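Local coordinates for extracellular solute-binding protein (Bordetella parapertussis, PDB 3PU5) that probably binds a small solute, perhaps a polyamine, outside the cytoplasmic membrane for delivery to an ABC-type importer, at residues K190-T193 / D197-V200. Numbering follows the deposited sequence.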
loop_
_atom_site.group_PDB
_atom_site.type_symbol
_atom_site.label_atom_id
_atom_site.label_comp_id
_atom_site.label_asym_id
_atom_site.label_seq_id
_atom_site.Cartn_x
_atom_site.Cartn_y
_atom_site.Cartn_z
ATOM N N LYS A 190 -14.373 11.080 -14.363
ATOM C CA LYS A 190 -14.752 10.006 -13.454
ATOM C C LYS A 190 -13.905 10.008 -12.191
ATOM O O LYS A 190 -12.673 10.049 -12.250
ATOM C CB LYS A 190 -14.642 8.653 -14.162
ATOM C CG LYS A 190 -14.947 7.449 -13.278
ATOM C CD LYS A 190 -16.408 7.433 -12.840
ATOM C CE LYS A 190 -16.792 6.060 -12.315
ATOM N NZ LYS A 190 -18.132 6.046 -11.648
ATOM N N PHE A 191 -14.583 9.990 -11.049
ATOM C CA PHE A 191 -13.931 9.737 -9.780
ATOM C C PHE A 191 -14.161 8.264 -9.473
ATOM O O PHE A 191 -15.268 7.857 -9.114
ATOM C CB PHE A 191 -14.503 10.639 -8.687
ATOM C CG PHE A 191 -14.078 12.076 -8.812
ATOM C CD1 PHE A 191 -14.924 13.022 -9.373
ATOM C CD2 PHE A 191 -12.820 12.481 -8.382
ATOM C CE1 PHE A 191 -14.523 14.353 -9.494
ATOM C CE2 PHE A 191 -12.418 13.794 -8.499
ATOM C CZ PHE A 191 -13.270 14.737 -9.056
ATOM N N PHE A 192 -13.118 7.461 -9.641
ATOM C CA PHE A 192 -13.285 6.018 -9.644
ATOM C C PHE A 192 -13.359 5.425 -8.241
ATOM O O PHE A 192 -12.839 5.992 -7.285
ATOM C CB PHE A 192 -12.203 5.335 -10.494
ATOM C CG PHE A 192 -10.809 5.455 -9.934
ATOM C CD1 PHE A 192 -10.352 4.559 -8.986
ATOM C CD2 PHE A 192 -9.943 6.446 -10.386
ATOM C CE1 PHE A 192 -9.059 4.658 -8.477
ATOM C CE2 PHE A 192 -8.661 6.548 -9.888
ATOM C CZ PHE A 192 -8.216 5.657 -8.932
ATOM N N THR A 193 -14.003 4.268 -8.138
ATOM C CA THR A 193 -14.358 3.710 -6.849
ATOM C C THR A 193 -13.745 2.333 -6.585
ATOM O O THR A 193 -13.970 1.757 -5.531
ATOM C CB THR A 193 -15.888 3.575 -6.718
ATOM O OG1 THR A 193 -16.369 2.733 -7.768
ATOM C CG2 THR A 193 -16.570 4.928 -6.810
ATOM N N ASP A 197 -10.115 0.086 -11.503
ATOM C CA ASP A 197 -10.666 1.113 -12.385
ATOM C C ASP A 197 -9.652 1.807 -13.324
ATOM O O ASP A 197 -9.928 1.972 -14.509
ATOM C CB ASP A 197 -11.476 2.153 -11.586
ATOM C CG ASP A 197 -12.838 1.624 -11.127
ATOM O OD1 ASP A 197 -13.251 0.555 -11.605
ATOM O OD2 ASP A 197 -13.503 2.282 -10.291
ATOM N N PRO A 198 -8.491 2.244 -12.803
ATOM C CA PRO A 198 -7.566 2.872 -13.760
ATOM C C PRO A 198 -7.240 1.999 -14.982
ATOM O O PRO A 198 -7.241 2.493 -16.110
ATOM C CB PRO A 198 -6.307 3.112 -12.920
ATOM C CG PRO A 198 -6.845 3.358 -11.533
ATOM C CD PRO A 198 -8.040 2.409 -11.407
ATOM N N VAL A 199 -6.972 0.716 -14.775
ATOM C CA VAL A 199 -6.638 -0.148 -15.901
ATOM C C VAL A 199 -7.808 -0.246 -16.895
ATOM O O VAL A 199 -7.624 -0.068 -18.108
ATOM C CB VAL A 199 -6.145 -1.528 -15.420
ATOM C CG1 VAL A 199 -6.315 -2.589 -16.505
ATOM C CG2 VAL A 199 -4.688 -1.429 -14.982
ATOM N N VAL A 200 -9.010 -0.487 -16.376
ATOM C CA VAL A 200 -10.207 -0.579 -17.219
ATOM C C VAL A 200 -10.477 0.724 -17.975
ATOM O O VAL A 200 -10.724 0.713 -19.186
ATOM C CB VAL A 200 -11.445 -0.939 -16.389
ATOM C CG1 VAL A 200 -12.716 -0.742 -17.213
ATOM C CG2 VAL A 200 -11.343 -2.377 -15.887
#
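Phe192, the last residue of strand 188-192, faces the first turn of helix 197-204, with Phe192 CA 6.2 Å from Asp197 CA. Three intervening loop residues turn the chain back, so that Asp197 and Pro198, the first two residues of the helix, lie against the end of the strand just left. The polar half of the contact falls to Asp197. Asp197 OD2 accepts a hydrogen bond from Thr193 N (3.0 Å), met nearly along the C-O direction although the N-H itself is bent, at 141°. The same oxygen takes the N-H of Ala194, so one carboxylate oxygen grips two consecutive amides where strand passes into loop. Asp197 also packs closely: Asp197 CB lies 3.4 Å from Phe192 CB, and its carboxylate stands almost perpendicular to the ring, the planes 85° apart. A chi1 of 67° tucks the Phe192 ring over its own backbone, flanked by N and C, and the ring presents a face to Pro198. There Pro198 CD makes a CH-pi contact over the ring face, 4.0 Å from the centroid of the Phe192 ring. Pro198 CG reaches Phe192 CZ at 3.7 Å. Trp213 of strand 209-213 touches both Phe192 and Pro198, continuing this apolar layer. On the strand side, backbone hydrogen bonds join Phe192 to Phe147 of the parallel strand 145-148 and to Asn149 just beyond its end. The example illustrates a tight beta-loop-alpha connection, with proline in the first helical turn, within the alpha/beta architecture of periplasmic-binding-protein folds.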